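Local coordinates for Slr1951 protein (Synechocystis sp., PDB 3HX1) that is of unknown function but, as a forkhead-associated (FHA) domain of an adenylate cyclase-like protein, probably binds phosphothreonine-containing partners, at residues Q10-L14 and E24-T28; L14-D18 and Q107-R111; T28-I34 and I52-R58. All coordinates share one frame; numbering follows the deposited sequence.

Contact 1 (Q10-L14 and E24-T28)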
loop_
_atom_site.group_PDB
_atom_site.type_symbol
_atom_site.label_atom_id
_atom_site.label_comp_id
_atom_site.label_asym_id
_atom_site.label_seq_id
_atom_site.Cartn_x
_atom_site.Cartn_y
_atom_site.Cartn_z
ATOM N N GLN A 10 -4.383 13.242 14.984
ATOM C CA GLN A 10 -4.687 12.260 13.949
ATOM C C GLN A 10 -3.461 11.440 13.537
ATOM O O GLN A 10 -2.365 11.984 13.383
ATOM C CB GLN A 10 -5.262 12.966 12.723
ATOM C CG GLN A 10 -6.490 13.809 13.002
ATOM C CD GLN A 10 -6.789 14.768 11.866
ATOM O OE1 GLN A 10 -5.984 15.649 11.557
ATOM N NE2 GLN A 10 -7.949 14.601 11.235
ATOM N N GLU A 11 -3.651 10.133 13.363
ATOM C CA GLU A 11 -2.560 9.248 12.960
ATOM C C GLU A 11 -2.852 8.517 11.650
ATOM O O GLU A 11 -4.014 8.289 11.299
ATOM C CB GLU A 11 -2.253 8.239 14.076
ATOM C CG GLU A 11 -3.480 7.633 14.759
ATOM C CD GLU A 11 -3.109 6.663 15.879
ATOM O OE1 GLU A 11 -1.952 6.709 16.350
ATOM O OE2 GLU A 11 -3.975 5.864 16.297
ATOM N N HIS A 12 -1.785 8.166 10.934
ATOM C CA HIS A 12 -1.876 7.477 9.646
ATOM C C HIS A 12 -2.058 5.982 9.844
ATOM O O HIS A 12 -1.146 5.303 10.325
ATOM C CB HIS A 12 -0.607 7.735 8.832
ATOM C CG HIS A 12 -0.335 9.188 8.595
ATOM N ND1 HIS A 12 -1.127 9.967 7.782
ATOM C CD2 HIS A 12 0.618 10.011 9.095
ATOM C CE1 HIS A 12 -0.674 11.211 7.790
ATOM N NE2 HIS A 12 0.382 11.263 8.577
ATOM N N ILE A 13 -3.231 5.475 9.465
ATOM C CA ILE A 13 -3.543 4.058 9.618
ATOM C C ILE A 13 -3.785 3.362 8.290
ATOM O O ILE A 13 -4.534 3.852 7.442
ATOM C CB ILE A 13 -4.796 3.846 10.494
ATOM C CG1 ILE A 13 -4.562 4.400 11.902
ATOM C CG2 ILE A 13 -5.132 2.369 10.569
ATOM C CD1 ILE A 13 -3.351 3.822 12.599
ATOM N N LEU A 14 -3.162 2.202 8.128
ATOM C CA LEU A 14 -3.302 1.421 6.911
ATOM C C LEU A 14 -4.046 0.115 7.209
ATOM O O LEU A 14 -3.519 -0.745 7.926
ATOM C CB LEU A 14 -1.912 1.107 6.345
ATOM C CG LEU A 14 -1.790 0.974 4.829
ATOM C CD1 LEU A 14 -2.256 2.273 4.177
ATOM C CD2 LEU A 14 -0.352 0.669 4.442
ATOM N N GLU A 24 -4.551 -3.882 10.942
ATOM C CA GLU A 24 -4.170 -2.477 10.866
ATOM C C GLU A 24 -2.693 -2.218 11.148
ATOM O O GLU A 24 -2.081 -2.857 12.001
ATOM C CB GLU A 24 -5.033 -1.643 11.813
ATOM C CG GLU A 24 -6.349 -1.188 11.202
ATOM C CD GLU A 24 -7.211 -0.405 12.180
ATOM O OE1 GLU A 24 -6.654 0.226 13.102
ATOM O OE2 GLU A 24 -8.448 -0.405 12.014
ATOM N N VAL A 25 -2.135 -1.270 10.403
ATOM C CA VAL A 25 -0.743 -0.879 10.526
ATOM C C VAL A 25 -0.695 0.621 10.743
ATOM O O VAL A 25 -1.426 1.381 10.096
ATOM C CB VAL A 25 0.038 -1.202 9.242
ATOM C CG1 VAL A 25 1.463 -0.706 9.362
ATOM C CG2 VAL A 25 0.014 -2.688 8.985
ATOM N N LEU A 26 0.159 1.056 11.659
ATOM C CA LEU A 26 0.297 2.478 11.925
ATOM C C LEU A 26 1.447 2.945 11.057
ATOM O O LEU A 26 2.533 2.362 11.105
ATOM C CB LEU A 26 0.622 2.710 13.394
ATOM C CG LEU A 26 0.871 4.170 13.746
ATOM C CD1 LEU A 26 -0.444 4.929 13.688
ATOM C CD2 LEU A 26 1.490 4.256 15.135
ATOM N N LEU A 27 1.209 3.964 10.238
ATOM C CA LEU A 27 2.256 4.484 9.363
ATOM C C LEU A 27 3.047 5.538 10.127
ATOM O O LEU A 27 2.536 6.609 10.455
ATOM C CB LEU A 27 1.637 5.065 8.100
ATOM C CG LEU A 27 1.931 4.279 6.821
ATOM C CD1 LEU A 27 1.886 2.791 7.069
ATOM C CD2 LEU A 27 0.918 4.685 5.763
ATOM N N THR A 28 4.304 5.213 10.400
ATOM C CA THR A 28 5.180 6.067 11.188
ATOM C C THR A 28 6.385 6.628 10.448
ATOM O O THR A 28 6.802 7.760 10.695
ATOM C CB THR A 28 5.693 5.261 12.425
ATOM O OG1 THR A 28 4.684 5.243 13.445
ATOM C CG2 THR A 28 6.978 5.850 12.972
HETATM O O HOH W 1 1.047 8.058 12.103
#
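The imidazole of His12 has the carbonyl oxygen of Leu27 at its edge, near the ring plane, with CD2 4.1 Å from Leu27 O. Tyr114 stacks on this ring and Tyr68 meets it edge-to-face, while ND1 is hydrogen-bonded to Tyr112 OH; a histidine suits this place because it offers both aromatic surface and a polar rim. Behind the ring, His12 CB lies 3.6 Å from Leu27 CB across the strands. A water completes this end of the pairing, accepting from His12 N at 3.1 Å and donating to Leu27 O at 2.7 Å, so that it links two groups too far apart to bond directly. Beyond it the backbones join themselves: His12 O receives Leu27 N, and Leu14 and Val25 exchange both their bonds, the one from Leu14 N to Val25 O being nearly straight (174°) and 2.7 Å long. Leu26 packs on one face of the hairpin, Leu14 and Leu27 on the other. The side chain of Leu26 leaves CA trans to the backbone N (chi1 176°), which carries CD1 back over His12 O to the CD1 tip of Ile13, beside the CB of Glu11. On the same face as Leu26, the other branch of Ile13, CG2, has the extended Glu24 chain passing alongside it, with Glu24 CG 3.8 Å away, and OE1 goes on to a salt bridge with Arg115. On the face shared with His12, the part near Leu14 is apolar, with Leu14 CD2 meeting Leu27 CD1 at 4.1 Å and both leucines packed on Ile42, toward the second sheet. The whole is an antiparallel beta hairpin, strands 11-18 and 21-27, forming one border of a sheet in the FHA beta sandwich.

Contact 2 (L14-D18 and Q107-R111); sequences LIILD and QVSVR
Strand 14-18 runs against 109-111 with the two directions 159° apart, Ile15 pairing with Arg111 and Leu17 with Ser109 as hydrogen-bonded pairs and Ile16 with Val110 as the non-hydrogen-bonded pair between them. Ile15 N gives to Arg111 O at 2.8 Å and Ile15 O takes Arg111 N at 2.9 Å. Further on, Leu17 N meets Ser109 O almost head-on to the carbonyl at 3.1 Å, whereas the return bond from Ser109 N is weak. On the inner face Ile16 and Val110 run alongside each other into the interior, with Ile16 CG1 3.8 Å from Val110 CG1; branched residues suit such a strand, since each presents a broad apolar flank. Ile16 packs on Ile42 and Ile44, Val110 on Ile102. Val108 extends this face: its CG2 lies over Leu17 O and 4.0 Å from Asp18 CB. The aspartate's carboxylate points elsewhere: OD1 takes Ala20 N in the following turn, and OD2 takes Lys45 N, just after strand 42-43 of the other sheet. On the other face Ile15 CD1 sits 3.6 Å from Arg111 O and approaches the guanidinium obliquely. Arg111 bends at chi3 (59°), and its NH1 forms a salt bridge with Glu113. Antiparallel pairing of the first strand with the last, which brings the two ends of the domain to the same sheet, is characteristic of the FHA beta sandwich.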
loop_
_atom_site.group_PDB
_atom_site.type_symbol
_atom_site.label_atom_id
_atom_site.label_comp_id
_atom_site.label_asym_id
_atom_site.label_seq_id
_atom_site.Cartn_x
_atom_site.Cartn_y
_atom_site.Cartn_z
ATOM N N LEU A 14 -3.162 2.202 8.128
ATOM C CA LEU A 14 -3.302 1.421 6.911
ATOM C C LEU A 14 -4.046 0.115 7.209
ATOM O O LEU A 14 -3.519 -0.745 7.926
ATOM C CB LEU A 14 -1.912 1.107 6.345
ATOM C CG LEU A 14 -1.790 0.974 4.829
ATOM C CD1 LEU A 14 -2.256 2.273 4.177
ATOM C CD2 LEU A 14 -0.352 0.669 4.442
ATOM N N ILE A 15 -5.264 -0.029 6.682
ATOM C CA ILE A 15 -6.028 -1.258 6.884
ATOM C C ILE A 15 -5.686 -2.219 5.744
ATOM O O ILE A 15 -6.060 -2.004 4.586
ATOM C CB ILE A 15 -7.554 -1.010 6.887
ATOM C CG1 ILE A 15 -7.923 -0.017 7.990
ATOM C CG2 ILE A 15 -8.304 -2.327 7.101
ATOM C CD1 ILE A 15 -7.746 1.421 7.584
ATOM N N ILE A 16 -4.970 -3.283 6.079
ATOM C CA ILE A 16 -4.549 -4.263 5.090
ATOM C C ILE A 16 -5.397 -5.527 5.095
ATOM O O ILE A 16 -5.659 -6.116 6.148
ATOM C CB ILE A 16 -3.074 -4.658 5.322
ATOM C CG1 ILE A 16 -2.193 -3.411 5.209
ATOM C CG2 ILE A 16 -2.648 -5.735 4.319
ATOM C CD1 ILE A 16 -0.801 -3.603 5.714
ATOM N N LEU A 17 -5.814 -5.941 3.903
ATOM C CA LEU A 17 -6.617 -7.143 3.743
ATOM C C LEU A 17 -5.935 -8.091 2.774
ATOM O O LEU A 17 -5.778 -7.768 1.597
ATOM C CB LEU A 17 -8.000 -6.795 3.204
ATOM C CG LEU A 17 -8.859 -8.021 2.895
ATOM C CD1 LEU A 17 -9.012 -8.852 4.162
ATOM C CD2 LEU A 17 -10.212 -7.595 2.358
ATOM N N ASP A 18 -5.535 -9.259 3.267
ATOM C CA ASP A 18 -4.877 -10.253 2.428
ATOM C C ASP A 18 -5.095 -11.662 2.961
ATOM O O ASP A 18 -5.878 -11.871 3.880
ATOM C CB ASP A 18 -3.381 -9.968 2.349
ATOM C CG ASP A 18 -2.743 -9.806 3.723
ATOM O OD1 ASP A 18 -3.346 -10.241 4.735
ATOM O OD2 ASP A 18 -1.626 -9.252 3.788
ATOM N N GLN A 107 -8.547 -10.031 -4.656
ATOM C CA GLN A 107 -8.795 -10.235 -3.229
ATOM C C GLN A 107 -7.870 -9.474 -2.264
ATOM O O GLN A 107 -7.959 -9.658 -1.053
ATOM C CB GLN A 107 -8.722 -11.736 -2.905
ATOM C CG GLN A 107 -9.649 -12.175 -1.791
ATOM C CD GLN A 107 -11.089 -12.229 -2.252
ATOM O OE1 GLN A 107 -11.587 -11.293 -2.880
ATOM N NE2 GLN A 107 -11.771 -13.327 -1.941
ATOM N N VAL A 108 -6.988 -8.617 -2.767
ATOM C CA VAL A 108 -6.087 -7.895 -1.864
ATOM C C VAL A 108 -6.076 -6.381 -2.060
ATOM O O VAL A 108 -6.078 -5.890 -3.176
ATOM C CB VAL A 108 -4.657 -8.436 -1.982
ATOM C CG1 VAL A 108 -4.132 -8.238 -3.392
ATOM C CG2 VAL A 108 -3.772 -7.749 -0.972
ATOM N N SER A 109 -6.019 -5.647 -0.951
ATOM C CA SER A 109 -6.111 -4.193 -0.974
ATOM C C SER A 109 -5.776 -3.510 0.350
ATOM O O SER A 109 -5.865 -4.134 1.403
ATOM C CB SER A 109 -7.548 -3.843 -1.300
ATOM O OG SER A 109 -8.370 -4.112 -0.164
ATOM N N VAL A 110 -5.424 -2.223 0.291
ATOM C CA VAL A 110 -5.129 -1.456 1.495
ATOM C C VAL A 110 -5.951 -0.176 1.530
ATOM O O VAL A 110 -5.994 0.582 0.553
ATOM C CB VAL A 110 -3.630 -1.059 1.608
ATOM C CG1 VAL A 110 -2.756 -2.302 1.630
ATOM C CG2 VAL A 110 -3.238 -0.132 0.475
ATOM N N ARG A 111 -6.623 0.051 2.653
ATOM C CA ARG A 111 -7.413 1.252 2.820
ATOM C C ARG A 111 -6.597 2.173 3.695
ATOM O O ARG A 111 -5.860 1.713 4.566
ATOM C CB ARG A 111 -8.746 0.955 3.504
ATOM C CG ARG A 111 -9.772 0.279 2.617
ATOM C CD ARG A 111 -11.185 0.514 3.139
ATOM N NE ARG A 111 -11.508 1.939 3.217
ATOM C CZ ARG A 111 -11.683 2.606 4.355
ATOM N NH1 ARG A 111 -11.569 1.977 5.519
ATOM N NH2 ARG A 111 -11.972 3.903 4.332
#

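Contact 3 (T28-I34 and I52-R58)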
loop_
_atom_site.group_PDB
_atom_site.type_symbol
_atom_site.label_atom_id
_atom_site.label_comp_id
_atom_site.label_asym_id
_atom_site.label_seq_id
_atom_site.Cartn_x
_atom_site.Cartn_y
_atom_site.Cartn_z
ATOM N N THR A 28 4.304 5.213 10.400
ATOM C CA THR A 28 5.180 6.067 11.188
ATOM C C THR A 28 6.385 6.628 10.448
ATOM O O THR A 28 6.802 7.760 10.695
ATOM C CB THR A 28 5.693 5.261 12.425
ATOM O OG1 THR A 28 4.684 5.243 13.445
ATOM C CG2 THR A 28 6.978 5.850 12.972
ATOM N N GLU A 29 6.946 5.835 9.542
ATOM C CA GLU A 29 8.142 6.246 8.821
ATOM C C GLU A 29 7.951 7.071 7.552
ATOM O O GLU A 29 6.831 7.310 7.102
ATOM C CB GLU A 29 8.999 5.014 8.508
ATOM C CG GLU A 29 9.487 4.259 9.747
ATOM C CD GLU A 29 10.217 5.163 10.732
ATOM O OE1 GLU A 29 11.248 5.754 10.347
ATOM O OE2 GLU A 29 9.755 5.287 11.889
ATOM N N THR A 30 9.080 7.482 6.983
ATOM C CA THR A 30 9.138 8.302 5.784
ATOM C C THR A 30 9.043 7.521 4.482
ATOM O O THR A 30 8.514 8.016 3.479
ATOM C CB THR A 30 10.450 9.094 5.765
ATOM O OG1 THR A 30 10.425 10.074 6.809
ATOM C CG2 THR A 30 10.652 9.772 4.423
ATOM N N PHE A 31 9.570 6.304 4.495
ATOM C CA PHE A 31 9.576 5.458 3.314
ATOM C C PHE A 31 9.187 4.041 3.738
ATOM O O PHE A 31 9.608 3.557 4.787
ATOM C CB PHE A 31 10.982 5.470 2.712
ATOM C CG PHE A 31 11.116 4.692 1.436
ATOM C CD1 PHE A 31 10.835 5.281 0.208
ATOM C CD2 PHE A 31 11.550 3.375 1.460
ATOM C CE1 PHE A 31 10.990 4.567 -0.977
ATOM C CE2 PHE A 31 11.708 2.653 0.282
ATOM C CZ PHE A 31 11.427 3.251 -0.940
ATOM N N TYR A 32 8.369 3.384 2.923
ATOM C CA TYR A 32 7.934 2.027 3.216
ATOM C C TYR A 32 7.834 1.231 1.931
ATOM O O TYR A 32 7.189 1.674 0.984
ATOM C CB TYR A 32 6.549 2.028 3.858
ATOM C CG TYR A 32 6.479 2.388 5.320
ATOM C CD1 TYR A 32 6.997 1.539 6.299
ATOM C CD2 TYR A 32 5.820 3.545 5.735
ATOM C CE1 TYR A 32 6.845 1.828 7.658
ATOM C CE2 TYR A 32 5.662 3.844 7.087
ATOM C CZ TYR A 32 6.176 2.985 8.046
ATOM O OH TYR A 32 6.000 3.283 9.382
ATOM N N THR A 33 8.472 0.068 1.876
ATOM C CA THR A 33 8.343 -0.770 0.691
ATOM C C THR A 33 7.192 -1.694 1.040
ATOM O O THR A 33 6.959 -1.986 2.214
ATOM C CB THR A 33 9.596 -1.620 0.401
ATOM O OG1 THR A 33 9.957 -2.363 1.572
ATOM C CG2 THR A 33 10.750 -0.733 -0.029
ATOM N N ILE A 34 6.468 -2.149 0.031
ATOM C CA ILE A 34 5.325 -3.011 0.263
ATOM C C ILE A 34 5.370 -4.192 -0.681
ATOM O O ILE A 34 5.687 -4.036 -1.864
ATOM C CB ILE A 34 4.026 -2.239 0.013
ATOM C CG1 ILE A 34 3.939 -1.048 0.967
ATOM C CG2 ILE A 34 2.838 -3.155 0.179
ATOM C CD1 ILE A 34 2.788 -0.123 0.665
ATOM N N ILE A 52 8.063 -7.110 -3.993
ATOM C CA ILE A 52 8.086 -5.702 -3.605
ATOM C C ILE A 52 7.186 -5.062 -4.655
ATOM O O ILE A 52 7.608 -4.811 -5.783
ATOM C CB ILE A 52 9.495 -5.069 -3.705
ATOM C CG1 ILE A 52 10.488 -5.800 -2.797
ATOM C CG2 ILE A 52 9.410 -3.602 -3.324
ATOM C CD1 ILE A 52 10.322 -5.533 -1.295
ATOM N N HIS A 53 5.939 -4.812 -4.267
ATOM C CA HIS A 53 4.921 -4.266 -5.162
ATOM C C HIS A 53 4.883 -2.746 -5.307
ATOM O O HIS A 53 4.522 -2.227 -6.363
ATOM C CB HIS A 53 3.551 -4.756 -4.696
ATOM C CG HIS A 53 2.526 -4.795 -5.782
ATOM N ND1 HIS A 53 2.203 -5.953 -6.461
ATOM C CD2 HIS A 53 1.741 -3.816 -6.305
ATOM C CE1 HIS A 53 1.260 -5.690 -7.351
ATOM N NE2 HIS A 53 0.963 -4.402 -7.275
ATOM N N ALA A 54 5.233 -2.024 -4.252
ATOM C CA ALA A 54 5.198 -0.580 -4.331
ATOM C C ALA A 54 5.970 0.071 -3.196
ATOM O O ALA A 54 6.616 -0.616 -2.401
ATOM C CB ALA A 54 3.756 -0.118 -4.308
ATOM N N VAL A 55 5.909 1.401 -3.139
ATOM C CA VAL A 55 6.567 2.156 -2.083
ATOM C C VAL A 55 5.704 3.332 -1.632
ATOM O O VAL A 55 4.908 3.871 -2.399
ATOM C CB VAL A 55 7.939 2.700 -2.529
ATOM C CG1 VAL A 55 8.850 1.555 -2.906
ATOM C CG2 VAL A 55 7.759 3.662 -3.693
ATOM N N LEU A 56 5.876 3.713 -0.372
ATOM C CA LEU A 56 5.147 4.815 0.235
ATOM C C LEU A 56 6.164 5.827 0.713
ATOM O O LEU A 56 7.049 5.495 1.506
ATOM C CB LEU A 56 4.342 4.328 1.440
ATOM C CG LEU A 56 3.140 3.428 1.173
ATOM C CD1 LEU A 56 2.610 2.911 2.492
ATOM C CD2 LEU A 56 2.070 4.210 0.426
ATOM N N VAL A 57 6.052 7.058 0.229
ATOM C CA VAL A 57 6.973 8.098 0.645
ATOM C C VAL A 57 6.150 9.242 1.221
ATOM O O VAL A 57 5.208 9.721 0.584
ATOM C CB VAL A 57 7.825 8.622 -0.547
ATOM C CG1 VAL A 57 8.349 7.455 -1.368
ATOM C CG2 VAL A 57 7.000 9.541 -1.423
ATOM N N ARG A 58 6.485 9.665 2.434
ATOM C CA ARG A 58 5.754 10.761 3.049
ATOM C C ARG A 58 6.330 12.034 2.459
ATOM O O ARG A 58 7.544 12.123 2.266
ATOM C CB ARG A 58 5.951 10.738 4.558
ATOM C CG ARG A 58 4.973 11.615 5.335
ATOM C CD ARG A 58 5.034 11.266 6.813
ATOM N NE ARG A 58 6.413 11.299 7.290
ATOM C CZ ARG A 58 6.827 10.730 8.418
ATOM N NH1 ARG A 58 5.962 10.079 9.186
ATOM N NH2 ARG A 58 8.108 10.804 8.772
#
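A classic beta bulge opens the pairing of 31-34 with 54-58: His53 and Ala54 both face Ile34, and both their N-H groups turn to Ile34 O. The bond from Ala54 N is 3.2 Å long; that from His53 N is modelled so short that its exact length is doubtful. The first bulge residue, His53, closes the Ser-x-x-His signature of FHA domains, its ring accepting from Ser50 N through ND1 and reaching Gly83 O through NE2. It thereby joins the strand to two loops of the kind that in relatives border the phosphothreonine site. Beyond the bulge the antiparallel pairing is regular, with Tyr32 and Leu56 exchanging bonds in the carbonyl planes. Inward, Ile34 CD1 meets Leu56 CD1 at 3.5 Å, as apolar side chains should between two sheets. On the outer face the Phe31 ring swings across the neighbouring strand (chi1 -177°), its CZ 3.7 Å from Val55 CG1 and its CD1 equally far from Val57 CG1. Arg58, long enough to span the turn, closes the far end: NH1 bonds to Thr28 O at 2.9 Å from above the carbonyl plane, while Glu29 O lies over one guanidinium face. The same turn is held from within by Tyr32 OH, which accepts from Thr28 N at 2.8 Å and from Glu29 N at 2.7 Å.

How the contacts relate
Contacts 1 and 2 use successive parts of strand 11-18, which stands between 21-27 and 109-115 in one sheet, whereas contact 3 pairs two strands of the other. Thr28 passes the chain from contact 1 to contact 3, which also lies inside the long loop closed by contact 2. The three meet in the interior through Leu14, whose CD2 lies 4.2 Å from Leu56 CD1. Contact 1 is the more peripheral, its centre about 12 Å from the chain's centre; those of contacts 2 and 3 are each about 8 Å from it, on opposite sides. Inner sides are mostly aliphatic, with His12 and Tyr32 at their margins; outer ones carry Glu24, Arg111 and Phe31. Contact 1 alone includes a bridging water, contact 3 a bulge and an arginine-held turn.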